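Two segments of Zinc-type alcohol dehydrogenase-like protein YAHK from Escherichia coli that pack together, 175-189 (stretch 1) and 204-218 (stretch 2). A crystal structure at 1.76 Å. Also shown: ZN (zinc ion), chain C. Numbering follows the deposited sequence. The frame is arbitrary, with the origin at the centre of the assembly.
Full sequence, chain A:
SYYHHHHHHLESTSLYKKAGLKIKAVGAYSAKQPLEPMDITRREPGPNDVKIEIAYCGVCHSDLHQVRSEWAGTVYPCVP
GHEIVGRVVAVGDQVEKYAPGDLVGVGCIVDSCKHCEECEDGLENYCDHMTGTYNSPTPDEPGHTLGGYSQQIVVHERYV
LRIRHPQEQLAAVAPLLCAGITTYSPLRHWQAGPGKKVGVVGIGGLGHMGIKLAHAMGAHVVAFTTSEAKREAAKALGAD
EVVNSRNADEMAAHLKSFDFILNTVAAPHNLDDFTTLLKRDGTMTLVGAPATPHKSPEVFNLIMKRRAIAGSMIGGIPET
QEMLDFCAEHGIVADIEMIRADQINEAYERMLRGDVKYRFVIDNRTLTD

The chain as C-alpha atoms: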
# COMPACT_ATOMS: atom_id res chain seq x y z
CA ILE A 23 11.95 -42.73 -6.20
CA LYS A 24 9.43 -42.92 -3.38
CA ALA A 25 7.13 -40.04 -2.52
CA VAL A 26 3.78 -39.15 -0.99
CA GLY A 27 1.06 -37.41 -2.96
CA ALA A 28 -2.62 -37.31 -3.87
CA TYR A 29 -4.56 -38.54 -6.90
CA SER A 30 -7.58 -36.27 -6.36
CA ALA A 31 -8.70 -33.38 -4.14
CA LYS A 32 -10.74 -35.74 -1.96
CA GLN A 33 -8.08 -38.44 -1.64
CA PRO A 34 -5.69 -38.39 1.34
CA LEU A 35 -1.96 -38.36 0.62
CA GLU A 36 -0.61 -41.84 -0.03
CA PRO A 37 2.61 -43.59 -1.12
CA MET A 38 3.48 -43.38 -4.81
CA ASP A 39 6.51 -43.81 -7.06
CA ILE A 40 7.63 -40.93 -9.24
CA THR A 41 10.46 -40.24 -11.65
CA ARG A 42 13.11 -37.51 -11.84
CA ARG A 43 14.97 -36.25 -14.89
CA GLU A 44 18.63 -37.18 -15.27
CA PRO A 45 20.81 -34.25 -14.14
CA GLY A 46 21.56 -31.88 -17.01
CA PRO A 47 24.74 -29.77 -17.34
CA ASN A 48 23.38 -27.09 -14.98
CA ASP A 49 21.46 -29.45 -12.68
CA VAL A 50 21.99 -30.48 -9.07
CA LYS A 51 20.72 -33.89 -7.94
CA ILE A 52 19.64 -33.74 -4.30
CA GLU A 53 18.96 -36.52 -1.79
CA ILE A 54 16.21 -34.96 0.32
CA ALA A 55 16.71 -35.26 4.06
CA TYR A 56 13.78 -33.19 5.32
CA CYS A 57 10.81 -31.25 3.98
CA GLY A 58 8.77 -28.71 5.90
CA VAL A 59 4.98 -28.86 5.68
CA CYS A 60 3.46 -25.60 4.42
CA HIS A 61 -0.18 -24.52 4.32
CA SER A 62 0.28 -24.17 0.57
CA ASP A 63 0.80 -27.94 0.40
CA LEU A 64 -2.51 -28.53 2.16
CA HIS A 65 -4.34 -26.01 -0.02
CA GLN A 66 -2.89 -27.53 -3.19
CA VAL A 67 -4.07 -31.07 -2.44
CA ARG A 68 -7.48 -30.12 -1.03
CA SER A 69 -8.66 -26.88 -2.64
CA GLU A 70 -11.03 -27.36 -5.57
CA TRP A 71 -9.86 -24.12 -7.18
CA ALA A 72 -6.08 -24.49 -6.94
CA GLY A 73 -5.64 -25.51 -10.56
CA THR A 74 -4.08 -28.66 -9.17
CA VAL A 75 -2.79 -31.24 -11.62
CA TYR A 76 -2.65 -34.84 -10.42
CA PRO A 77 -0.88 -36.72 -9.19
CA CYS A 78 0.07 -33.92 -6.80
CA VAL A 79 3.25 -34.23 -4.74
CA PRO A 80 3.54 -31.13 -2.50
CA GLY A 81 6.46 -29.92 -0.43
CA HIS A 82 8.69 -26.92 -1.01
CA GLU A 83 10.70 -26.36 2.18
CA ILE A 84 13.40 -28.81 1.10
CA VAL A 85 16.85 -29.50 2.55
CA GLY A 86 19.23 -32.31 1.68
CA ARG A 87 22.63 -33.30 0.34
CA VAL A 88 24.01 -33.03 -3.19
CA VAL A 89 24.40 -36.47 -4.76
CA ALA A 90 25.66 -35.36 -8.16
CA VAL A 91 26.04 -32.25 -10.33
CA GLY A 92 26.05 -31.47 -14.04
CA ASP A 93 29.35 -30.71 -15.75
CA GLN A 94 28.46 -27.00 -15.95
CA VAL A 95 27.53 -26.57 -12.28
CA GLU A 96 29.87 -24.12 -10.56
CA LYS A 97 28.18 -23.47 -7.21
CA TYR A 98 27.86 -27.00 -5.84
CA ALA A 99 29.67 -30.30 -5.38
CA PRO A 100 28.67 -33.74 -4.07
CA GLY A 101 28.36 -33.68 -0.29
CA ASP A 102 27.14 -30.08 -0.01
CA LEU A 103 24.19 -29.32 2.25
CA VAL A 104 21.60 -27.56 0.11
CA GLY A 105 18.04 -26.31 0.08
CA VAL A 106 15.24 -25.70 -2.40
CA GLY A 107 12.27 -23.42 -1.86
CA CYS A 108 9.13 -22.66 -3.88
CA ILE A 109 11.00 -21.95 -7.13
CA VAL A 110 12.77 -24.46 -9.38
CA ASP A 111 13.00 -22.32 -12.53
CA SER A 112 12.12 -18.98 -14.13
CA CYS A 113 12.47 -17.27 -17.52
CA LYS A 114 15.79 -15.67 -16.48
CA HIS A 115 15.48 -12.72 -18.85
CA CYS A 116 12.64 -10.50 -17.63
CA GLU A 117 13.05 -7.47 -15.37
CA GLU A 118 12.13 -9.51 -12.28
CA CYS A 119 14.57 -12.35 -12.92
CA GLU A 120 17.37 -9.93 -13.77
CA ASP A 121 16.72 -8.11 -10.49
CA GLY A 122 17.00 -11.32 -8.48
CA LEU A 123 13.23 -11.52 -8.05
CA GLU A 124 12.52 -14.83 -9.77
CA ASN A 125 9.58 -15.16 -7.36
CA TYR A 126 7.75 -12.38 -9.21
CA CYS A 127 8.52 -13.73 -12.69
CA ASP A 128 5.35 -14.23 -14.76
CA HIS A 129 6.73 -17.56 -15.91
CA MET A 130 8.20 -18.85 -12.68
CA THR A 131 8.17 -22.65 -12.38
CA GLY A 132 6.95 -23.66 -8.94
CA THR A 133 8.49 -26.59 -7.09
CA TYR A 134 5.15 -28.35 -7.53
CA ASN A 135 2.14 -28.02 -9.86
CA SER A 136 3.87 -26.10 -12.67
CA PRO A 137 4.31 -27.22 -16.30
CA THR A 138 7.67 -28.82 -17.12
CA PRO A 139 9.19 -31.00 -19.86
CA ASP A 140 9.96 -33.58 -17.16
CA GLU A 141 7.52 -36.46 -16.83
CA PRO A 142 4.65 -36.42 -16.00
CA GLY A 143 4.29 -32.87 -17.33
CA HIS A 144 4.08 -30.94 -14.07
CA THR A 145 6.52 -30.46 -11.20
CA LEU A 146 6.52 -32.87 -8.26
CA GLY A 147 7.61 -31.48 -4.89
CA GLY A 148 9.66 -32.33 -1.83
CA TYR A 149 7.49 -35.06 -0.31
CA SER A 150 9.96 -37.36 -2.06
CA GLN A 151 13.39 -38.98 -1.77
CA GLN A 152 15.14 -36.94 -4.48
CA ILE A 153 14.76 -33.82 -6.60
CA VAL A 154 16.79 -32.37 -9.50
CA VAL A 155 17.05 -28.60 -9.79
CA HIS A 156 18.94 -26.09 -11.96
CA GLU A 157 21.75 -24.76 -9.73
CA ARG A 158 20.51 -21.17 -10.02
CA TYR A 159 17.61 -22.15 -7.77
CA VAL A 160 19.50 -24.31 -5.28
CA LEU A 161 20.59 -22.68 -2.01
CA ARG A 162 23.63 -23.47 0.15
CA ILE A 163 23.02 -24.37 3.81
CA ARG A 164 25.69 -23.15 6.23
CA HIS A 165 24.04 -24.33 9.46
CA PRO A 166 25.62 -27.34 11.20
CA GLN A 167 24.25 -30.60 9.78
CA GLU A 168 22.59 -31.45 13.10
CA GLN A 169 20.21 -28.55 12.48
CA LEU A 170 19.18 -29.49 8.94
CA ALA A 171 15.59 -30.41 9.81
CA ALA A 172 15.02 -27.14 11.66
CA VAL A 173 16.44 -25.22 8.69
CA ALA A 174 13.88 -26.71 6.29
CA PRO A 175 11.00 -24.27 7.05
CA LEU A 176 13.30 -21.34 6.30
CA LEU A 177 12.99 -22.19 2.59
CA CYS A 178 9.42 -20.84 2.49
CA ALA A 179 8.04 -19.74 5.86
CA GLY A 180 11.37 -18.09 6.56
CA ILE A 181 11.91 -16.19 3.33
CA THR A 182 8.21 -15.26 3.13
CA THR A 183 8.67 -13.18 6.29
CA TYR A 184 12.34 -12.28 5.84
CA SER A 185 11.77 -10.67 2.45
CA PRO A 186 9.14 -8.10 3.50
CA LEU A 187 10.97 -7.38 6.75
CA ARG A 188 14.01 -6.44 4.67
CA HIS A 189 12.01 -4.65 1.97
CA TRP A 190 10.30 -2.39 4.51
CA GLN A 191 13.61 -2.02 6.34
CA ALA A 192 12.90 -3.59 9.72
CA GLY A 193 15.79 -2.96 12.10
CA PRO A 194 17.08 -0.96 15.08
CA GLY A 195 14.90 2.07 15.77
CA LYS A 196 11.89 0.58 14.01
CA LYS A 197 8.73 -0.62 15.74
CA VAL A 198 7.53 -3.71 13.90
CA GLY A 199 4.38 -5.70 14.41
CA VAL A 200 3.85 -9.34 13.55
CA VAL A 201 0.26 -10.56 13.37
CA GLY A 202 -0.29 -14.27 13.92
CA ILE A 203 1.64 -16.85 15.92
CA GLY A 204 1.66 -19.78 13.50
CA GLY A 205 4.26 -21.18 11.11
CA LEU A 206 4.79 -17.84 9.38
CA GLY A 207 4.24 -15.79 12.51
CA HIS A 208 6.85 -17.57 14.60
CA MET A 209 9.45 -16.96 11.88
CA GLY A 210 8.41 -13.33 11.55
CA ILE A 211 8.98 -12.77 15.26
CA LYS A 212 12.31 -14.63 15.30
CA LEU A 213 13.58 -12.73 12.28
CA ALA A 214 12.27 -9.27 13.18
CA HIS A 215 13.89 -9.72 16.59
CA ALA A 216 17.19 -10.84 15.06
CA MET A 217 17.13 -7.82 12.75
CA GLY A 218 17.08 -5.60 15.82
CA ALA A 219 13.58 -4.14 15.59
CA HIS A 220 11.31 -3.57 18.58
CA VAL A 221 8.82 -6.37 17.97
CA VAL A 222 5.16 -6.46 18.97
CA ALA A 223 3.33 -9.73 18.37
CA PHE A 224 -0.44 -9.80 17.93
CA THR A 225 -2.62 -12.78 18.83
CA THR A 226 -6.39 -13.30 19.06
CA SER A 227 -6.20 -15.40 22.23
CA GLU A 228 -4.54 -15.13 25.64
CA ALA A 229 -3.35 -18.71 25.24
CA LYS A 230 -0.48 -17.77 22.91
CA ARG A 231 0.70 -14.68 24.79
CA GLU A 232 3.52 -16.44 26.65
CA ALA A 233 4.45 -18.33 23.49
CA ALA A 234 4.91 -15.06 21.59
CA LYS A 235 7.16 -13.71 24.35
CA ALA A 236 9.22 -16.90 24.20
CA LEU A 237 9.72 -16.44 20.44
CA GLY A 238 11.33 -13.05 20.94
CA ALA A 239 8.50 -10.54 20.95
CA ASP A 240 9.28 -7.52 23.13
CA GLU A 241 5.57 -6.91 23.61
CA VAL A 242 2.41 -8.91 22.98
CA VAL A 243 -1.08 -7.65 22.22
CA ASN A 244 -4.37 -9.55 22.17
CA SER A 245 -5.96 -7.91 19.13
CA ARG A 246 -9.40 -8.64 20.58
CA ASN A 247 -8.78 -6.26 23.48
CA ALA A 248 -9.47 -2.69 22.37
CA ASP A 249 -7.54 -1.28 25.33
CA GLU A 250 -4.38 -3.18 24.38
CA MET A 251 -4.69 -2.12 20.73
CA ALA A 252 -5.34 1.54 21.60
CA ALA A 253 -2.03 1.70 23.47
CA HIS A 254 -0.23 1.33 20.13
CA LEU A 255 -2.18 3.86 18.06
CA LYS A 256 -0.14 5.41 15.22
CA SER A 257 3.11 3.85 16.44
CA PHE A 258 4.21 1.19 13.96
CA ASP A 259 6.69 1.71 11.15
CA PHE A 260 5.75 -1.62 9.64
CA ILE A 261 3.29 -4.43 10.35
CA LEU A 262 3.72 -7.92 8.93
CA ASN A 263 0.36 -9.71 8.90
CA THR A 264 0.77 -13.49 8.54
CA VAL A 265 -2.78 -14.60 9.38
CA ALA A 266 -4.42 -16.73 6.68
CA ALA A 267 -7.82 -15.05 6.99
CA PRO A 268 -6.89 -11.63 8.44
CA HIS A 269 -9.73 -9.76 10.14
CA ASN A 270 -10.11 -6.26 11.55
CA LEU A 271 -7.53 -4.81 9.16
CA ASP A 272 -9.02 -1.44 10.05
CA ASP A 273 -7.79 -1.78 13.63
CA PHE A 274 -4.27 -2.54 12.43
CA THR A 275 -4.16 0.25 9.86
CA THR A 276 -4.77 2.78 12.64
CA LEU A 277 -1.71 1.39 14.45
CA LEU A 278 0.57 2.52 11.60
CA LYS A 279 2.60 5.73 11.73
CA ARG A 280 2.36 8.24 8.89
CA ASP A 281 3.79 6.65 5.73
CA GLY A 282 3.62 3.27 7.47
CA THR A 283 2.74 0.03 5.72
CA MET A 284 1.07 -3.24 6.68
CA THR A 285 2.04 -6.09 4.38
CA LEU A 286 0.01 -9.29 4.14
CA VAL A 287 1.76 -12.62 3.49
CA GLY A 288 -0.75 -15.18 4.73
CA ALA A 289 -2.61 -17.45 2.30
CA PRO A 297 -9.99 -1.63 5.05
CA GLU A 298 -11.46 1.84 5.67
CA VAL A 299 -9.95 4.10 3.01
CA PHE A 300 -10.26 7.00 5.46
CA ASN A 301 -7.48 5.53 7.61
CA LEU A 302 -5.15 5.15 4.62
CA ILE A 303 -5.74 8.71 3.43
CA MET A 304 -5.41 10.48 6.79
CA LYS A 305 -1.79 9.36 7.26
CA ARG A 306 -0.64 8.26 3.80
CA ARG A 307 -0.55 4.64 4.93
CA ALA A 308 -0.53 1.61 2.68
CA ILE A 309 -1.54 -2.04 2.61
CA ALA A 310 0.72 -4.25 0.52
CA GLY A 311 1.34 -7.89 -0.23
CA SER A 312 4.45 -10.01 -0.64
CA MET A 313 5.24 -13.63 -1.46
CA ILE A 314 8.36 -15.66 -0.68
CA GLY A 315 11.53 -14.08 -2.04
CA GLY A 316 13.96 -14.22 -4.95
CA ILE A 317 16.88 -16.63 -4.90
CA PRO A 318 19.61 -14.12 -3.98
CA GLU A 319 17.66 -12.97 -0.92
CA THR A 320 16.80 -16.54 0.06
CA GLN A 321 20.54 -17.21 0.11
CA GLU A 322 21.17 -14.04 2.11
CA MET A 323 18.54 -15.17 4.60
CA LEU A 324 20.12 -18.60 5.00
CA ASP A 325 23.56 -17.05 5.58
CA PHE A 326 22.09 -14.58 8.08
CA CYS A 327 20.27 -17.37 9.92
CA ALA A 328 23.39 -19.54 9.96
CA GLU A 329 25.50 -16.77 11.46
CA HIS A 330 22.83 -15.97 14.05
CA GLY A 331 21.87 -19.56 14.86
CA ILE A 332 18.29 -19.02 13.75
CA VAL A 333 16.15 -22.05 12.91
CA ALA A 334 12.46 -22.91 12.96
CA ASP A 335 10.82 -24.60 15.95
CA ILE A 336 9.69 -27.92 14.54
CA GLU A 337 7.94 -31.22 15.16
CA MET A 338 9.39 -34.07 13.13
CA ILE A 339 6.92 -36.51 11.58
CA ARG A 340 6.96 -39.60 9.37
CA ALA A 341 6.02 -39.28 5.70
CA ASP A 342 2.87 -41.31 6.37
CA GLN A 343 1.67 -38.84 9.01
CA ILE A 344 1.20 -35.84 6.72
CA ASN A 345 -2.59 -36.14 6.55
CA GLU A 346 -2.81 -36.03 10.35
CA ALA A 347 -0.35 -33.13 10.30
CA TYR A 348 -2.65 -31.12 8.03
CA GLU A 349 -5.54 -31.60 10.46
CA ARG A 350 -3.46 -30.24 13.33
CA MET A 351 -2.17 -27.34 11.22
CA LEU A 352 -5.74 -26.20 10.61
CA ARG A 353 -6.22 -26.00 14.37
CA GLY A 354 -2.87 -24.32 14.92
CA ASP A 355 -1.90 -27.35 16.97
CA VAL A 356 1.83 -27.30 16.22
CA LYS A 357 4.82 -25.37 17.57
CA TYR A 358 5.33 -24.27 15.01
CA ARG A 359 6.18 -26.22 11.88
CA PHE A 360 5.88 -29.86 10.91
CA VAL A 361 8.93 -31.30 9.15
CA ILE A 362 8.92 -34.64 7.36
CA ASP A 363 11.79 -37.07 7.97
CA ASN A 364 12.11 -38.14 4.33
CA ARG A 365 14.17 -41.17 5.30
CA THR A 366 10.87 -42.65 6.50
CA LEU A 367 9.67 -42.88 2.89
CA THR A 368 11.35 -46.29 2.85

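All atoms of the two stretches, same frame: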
# COMPACT_ATOMS: atom_id res chain seq x y z
N PRO A 175 12.05 -25.30 7.17
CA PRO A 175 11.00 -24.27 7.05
C PRO A 175 11.48 -22.89 6.59
O PRO A 175 10.69 -22.07 6.14
CB PRO A 175 10.39 -24.24 8.45
CG PRO A 175 10.63 -25.64 8.96
CD PRO A 175 12.06 -25.87 8.53
N LEU A 176 12.78 -22.63 6.71
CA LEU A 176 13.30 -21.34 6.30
C LEU A 176 13.12 -21.15 4.79
O LEU A 176 12.95 -20.02 4.32
CB LEU A 176 14.79 -21.23 6.64
CG LEU A 176 15.16 -21.26 8.13
CD1 LEU A 176 16.67 -21.05 8.28
CD2 LEU A 176 14.41 -20.17 8.87
N LEU A 177 13.12 -22.25 4.05
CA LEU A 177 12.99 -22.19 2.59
C LEU A 177 11.68 -21.59 2.06
O LEU A 177 11.59 -21.26 0.87
CB LEU A 177 13.24 -23.57 1.99
CG LEU A 177 14.73 -23.96 1.88
CD1 LEU A 177 15.44 -22.99 0.94
CD2 LEU A 177 15.39 -23.95 3.25
N CYS A 178 10.67 -21.48 2.91
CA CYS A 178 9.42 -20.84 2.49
C CYS A 178 8.92 -19.94 3.61
O CYS A 178 8.88 -18.72 3.46
CB CYS A 178 8.32 -21.83 2.12
SG CYS A 178 6.82 -20.92 1.57
N ALA A 179 8.53 -20.53 4.74
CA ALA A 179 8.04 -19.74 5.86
C ALA A 179 9.06 -18.67 6.22
O ALA A 179 8.71 -17.52 6.47
CB ALA A 179 7.78 -20.64 7.06
N GLY A 180 10.33 -19.05 6.22
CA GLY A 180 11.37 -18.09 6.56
C GLY A 180 11.49 -16.94 5.57
O GLY A 180 11.33 -15.78 5.95
N ILE A 181 11.75 -17.25 4.31
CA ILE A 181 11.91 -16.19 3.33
C ILE A 181 10.64 -15.35 3.14
O ILE A 181 10.71 -14.15 2.89
CB ILE A 181 12.39 -16.75 1.97
CG1 ILE A 181 12.64 -15.61 0.98
CG2 ILE A 181 11.38 -17.73 1.42
CD1 ILE A 181 13.70 -14.61 1.42
N THR A 182 9.47 -15.98 3.29
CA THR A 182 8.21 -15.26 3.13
C THR A 182 8.11 -14.10 4.12
O THR A 182 7.50 -13.07 3.81
CB THR A 182 7.01 -16.21 3.31
OG1 THR A 182 6.99 -17.13 2.21
CG2 THR A 182 5.69 -15.44 3.34
N THR A 183 8.71 -14.25 5.30
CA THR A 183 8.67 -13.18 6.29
C THR A 183 9.94 -12.34 6.23
O THR A 183 9.91 -11.13 6.44
CB THR A 183 8.45 -13.74 7.73
OG1 THR A 183 9.47 -14.69 8.05
CG2 THR A 183 7.10 -14.41 7.83
N TYR A 184 11.07 -12.98 5.93
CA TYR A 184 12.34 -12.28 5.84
C TYR A 184 12.32 -11.22 4.75
O TYR A 184 12.75 -10.09 4.95
CB TYR A 184 13.47 -13.27 5.54
CG TYR A 184 14.85 -12.65 5.49
CD1 TYR A 184 15.61 -12.51 6.66
CD2 TYR A 184 15.41 -12.22 4.29
CE1 TYR A 184 16.90 -11.96 6.62
CE2 TYR A 184 16.68 -11.66 4.24
CZ TYR A 184 17.42 -11.54 5.41
OH TYR A 184 18.68 -10.99 5.36
N SER A 185 11.81 -11.60 3.58
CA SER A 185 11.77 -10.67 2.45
C SER A 185 11.07 -9.34 2.72
O SER A 185 11.64 -8.27 2.48
CB SER A 185 11.13 -11.34 1.23
OG SER A 185 11.27 -10.51 0.09
N PRO A 186 9.82 -9.37 3.22
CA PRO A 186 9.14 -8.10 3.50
C PRO A 186 9.78 -7.34 4.66
O PRO A 186 9.77 -6.11 4.66
CB PRO A 186 7.70 -8.53 3.78
CG PRO A 186 7.85 -9.92 4.34
CD PRO A 186 8.92 -10.52 3.44
N LEU A 187 10.33 -8.05 5.63
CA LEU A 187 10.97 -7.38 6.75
C LEU A 187 12.15 -6.57 6.22
O LEU A 187 12.38 -5.44 6.65
CB LEU A 187 11.46 -8.39 7.79
CG LEU A 187 10.35 -9.03 8.64
CD1 LEU A 187 10.94 -10.16 9.47
CD2 LEU A 187 9.72 -7.96 9.54
N ARG A 188 12.88 -7.14 5.27
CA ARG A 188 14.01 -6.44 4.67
C ARG A 188 13.52 -5.34 3.73
O ARG A 188 14.05 -4.23 3.75
CB ARG A 188 14.90 -7.41 3.88
CG ARG A 188 15.76 -8.33 4.73
CD ARG A 188 16.66 -7.55 5.68
NE ARG A 188 17.69 -8.40 6.28
CZ ARG A 188 18.45 -8.05 7.31
NH1 ARG A 188 18.29 -6.86 7.88
NH2 ARG A 188 19.37 -8.89 7.78
N HIS A 189 12.51 -5.64 2.92
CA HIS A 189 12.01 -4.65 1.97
C HIS A 189 11.50 -3.39 2.66
O HIS A 189 11.74 -2.27 2.18
CB HIS A 189 10.89 -5.23 1.11
CG HIS A 189 10.58 -4.40 -0.10
ND1 HIS A 189 9.35 -3.79 -0.29
CD2 HIS A 189 11.33 -4.07 -1.17
CE1 HIS A 189 9.37 -3.13 -1.43
NE2 HIS A 189 10.56 -3.28 -1.99
N GLY A 204 1.64 -18.46 14.10
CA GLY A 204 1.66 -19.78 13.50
C GLY A 204 3.00 -20.04 12.84
O GLY A 204 4.01 -19.49 13.27
N GLY A 205 3.01 -20.88 11.81
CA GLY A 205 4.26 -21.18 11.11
C GLY A 205 4.97 -19.93 10.61
O GLY A 205 6.17 -19.75 10.85
N LEU A 206 4.23 -19.08 9.92
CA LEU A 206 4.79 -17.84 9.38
C LEU A 206 5.06 -16.85 10.51
O LEU A 206 6.12 -16.23 10.56
CB LEU A 206 3.82 -17.20 8.39
CG LEU A 206 3.64 -17.87 7.03
CD1 LEU A 206 2.56 -17.14 6.24
CD2 LEU A 206 4.96 -17.85 6.27
N GLY A 207 4.09 -16.71 11.40
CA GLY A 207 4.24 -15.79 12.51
C GLY A 207 5.46 -16.03 13.38
O GLY A 207 6.17 -15.09 13.74
N HIS A 208 5.71 -17.29 13.74
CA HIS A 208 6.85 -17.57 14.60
C HIS A 208 8.17 -17.21 13.92
O HIS A 208 9.11 -16.77 14.59
CB HIS A 208 6.80 -19.04 15.10
CG HIS A 208 7.71 -19.99 14.39
ND1 HIS A 208 7.49 -20.42 13.10
CD2 HIS A 208 8.80 -20.66 14.83
CE1 HIS A 208 8.41 -21.31 12.77
NE2 HIS A 208 9.22 -21.48 13.80
N MET A 209 8.23 -17.33 12.60
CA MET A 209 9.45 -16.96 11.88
C MET A 209 9.55 -15.44 11.79
O MET A 209 10.64 -14.88 11.86
CB MET A 209 9.48 -17.55 10.47
CG MET A 209 9.81 -19.03 10.40
SD MET A 209 11.26 -19.50 11.39
CE MET A 209 12.47 -18.26 10.92
N GLY A 210 8.41 -14.78 11.64
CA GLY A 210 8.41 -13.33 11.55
C GLY A 210 8.93 -12.71 12.83
O GLY A 210 9.69 -11.74 12.81
N ILE A 211 8.53 -13.28 13.97
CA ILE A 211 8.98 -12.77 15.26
C ILE A 211 10.48 -13.03 15.43
O ILE A 211 11.24 -12.13 15.78
CB ILE A 211 8.19 -13.44 16.40
CG1 ILE A 211 6.71 -13.06 16.28
CG2 ILE A 211 8.75 -13.01 17.76
CD1 ILE A 211 5.80 -13.78 17.26
N LYS A 212 10.90 -14.27 15.18
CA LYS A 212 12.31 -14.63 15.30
C LYS A 212 13.19 -13.72 14.45
O LYS A 212 14.21 -13.21 14.91
CB LYS A 212 12.53 -16.07 14.84
CG LYS A 212 12.11 -17.16 15.80
CD LYS A 212 12.20 -18.51 15.10
CE LYS A 212 11.97 -19.69 16.04
NZ LYS A 212 13.21 -20.07 16.77
N LEU A 213 12.80 -13.53 13.20
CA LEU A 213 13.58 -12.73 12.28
C LEU A 213 13.55 -11.23 12.57
O LEU A 213 14.59 -10.57 12.51
CB LEU A 213 13.14 -12.99 10.84
CG LEU A 213 13.35 -14.44 10.38
CD1 LEU A 213 12.73 -14.63 9.00
CD2 LEU A 213 14.83 -14.77 10.34
N ALA A 214 12.38 -10.70 12.88
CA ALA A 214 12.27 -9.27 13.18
C ALA A 214 13.12 -8.97 14.41
O ALA A 214 13.76 -7.92 14.49
CB ALA A 214 10.82 -8.89 13.43
N HIS A 215 13.11 -9.89 15.37
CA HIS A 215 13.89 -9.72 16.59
C HIS A 215 15.38 -9.74 16.27
O HIS A 215 16.14 -8.91 16.75
CB HIS A 215 13.56 -10.84 17.59
CG HIS A 215 14.45 -10.84 18.79
ND1 HIS A 215 14.47 -9.81 19.70
CD2 HIS A 215 15.36 -11.74 19.23
CE1 HIS A 215 15.36 -10.07 20.64
NE2 HIS A 215 15.91 -11.24 20.38
N ALA A 216 15.79 -10.70 15.44
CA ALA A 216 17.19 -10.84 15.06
C ALA A 216 17.69 -9.64 14.27
O ALA A 216 18.87 -9.30 14.32
CB ALA A 216 17.38 -12.12 14.26
N MET A 217 16.78 -8.99 13.54
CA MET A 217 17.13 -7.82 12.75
C MET A 217 17.30 -6.59 13.63
O MET A 217 17.74 -5.53 13.16
CB MET A 217 16.07 -7.56 11.69
CG MET A 217 16.09 -8.57 10.56
SD MET A 217 14.80 -8.23 9.36
CE MET A 217 14.75 -9.75 8.50
N GLY A 218 16.93 -6.71 14.90
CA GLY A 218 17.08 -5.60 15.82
C GLY A 218 15.91 -4.66 16.00
O GLY A 218 16.05 -3.63 16.65
ZN ZN C . 5.03 -22.47 1.22
O HOH W 1 18.81 -4.99 10.70
O HOH W 2 3.71 -20.98 0.08

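Helices 176-189 and 205-216 cross at -53°, their axes 8.5 Å apart at closest approach, and the two stretches bury 653 Å² between them. No direct hydrogen bond joins them; the contact is made by side chains fitted into gaps. The backbones come close at Ala 179, whose CA lies 5.2 Å from CA of Leu 206, and at Gly 210, whose CA lies 5.3 Å from CA of Thr 183.

Thr 183 is the central knob, set among Leu 206, Met 209, Gly 210 and Leu 213. Its chi1 of 56° (p) lets OG1 donate to Gly 180 O in its own helix (3.0 Å), so the hydroxyl is satisfied inside an apolar contact, while CG2 reaches Leu 206 O at 3.4 Å. Gly 210 lies against Thr 183, with its N 3.7 Å from Thr 183 OG1; a CB there would stand 3.8 Å from Thr 183 CG2, a normal contact distance. Thr 182, in the m rotamer, likewise returns OG1 to Cys 178 O (2.8 Å) and leaves CG2 3.9 Å from Leu 206 CD2.

Two knobs answer from the second helix. Met 209, m at all three chi angles, curls among Leu 176, Ala 179, Gly 180 and Thr 183, bringing CE to 3.4 Å from Leu 176 CD2. Leu 213 (m, t) sits among Gly 180, Thr 183, Tyr 184 and Leu 187; its CD1 is 3.5 Å from Gly 180 O and lies at the edge of the Tyr 184 ring. Gly 180 suits the wide pi-type turn at 176-180, since a CB would clash with Leu 176 CA at 2.6 Å. Leu 206 (m, t) starts sideways, but its end comes nearer, with CD2 3.6 Å from Ala 179 CA.

Farther along, Leu 187 (m, t) places CD1 3.8 Å from Leu 213 CB and CD2 4.1 Å from Ala 214 CB, where the short alanine side chain accommodates it. Met 217, the residue most covered by the opposing stretch, is extended after chi1 (m, t, t), so CE reaches Tyr 184 CD1 at 3.4 Å and Leu 187 CB at 3.6 Å. Arg 188 folds back (m, m, t) to donate from NE to Tyr 184 OH (2.9 Å), laying one guanidinium face over Met 217 CG. Water 1 donates to Met 217 O (2.7 Å) and weakly accepts from Arg 188 NH1 (3.4 Å). Gly 218 then closes a Schellman motif at phi 93°, where a CB would jam against the preceding carbonyl.

Cys 178 (t), its CB directed sideways, takes no part in the contact; its SG binds the zinc ion ZN at 2.4 Å.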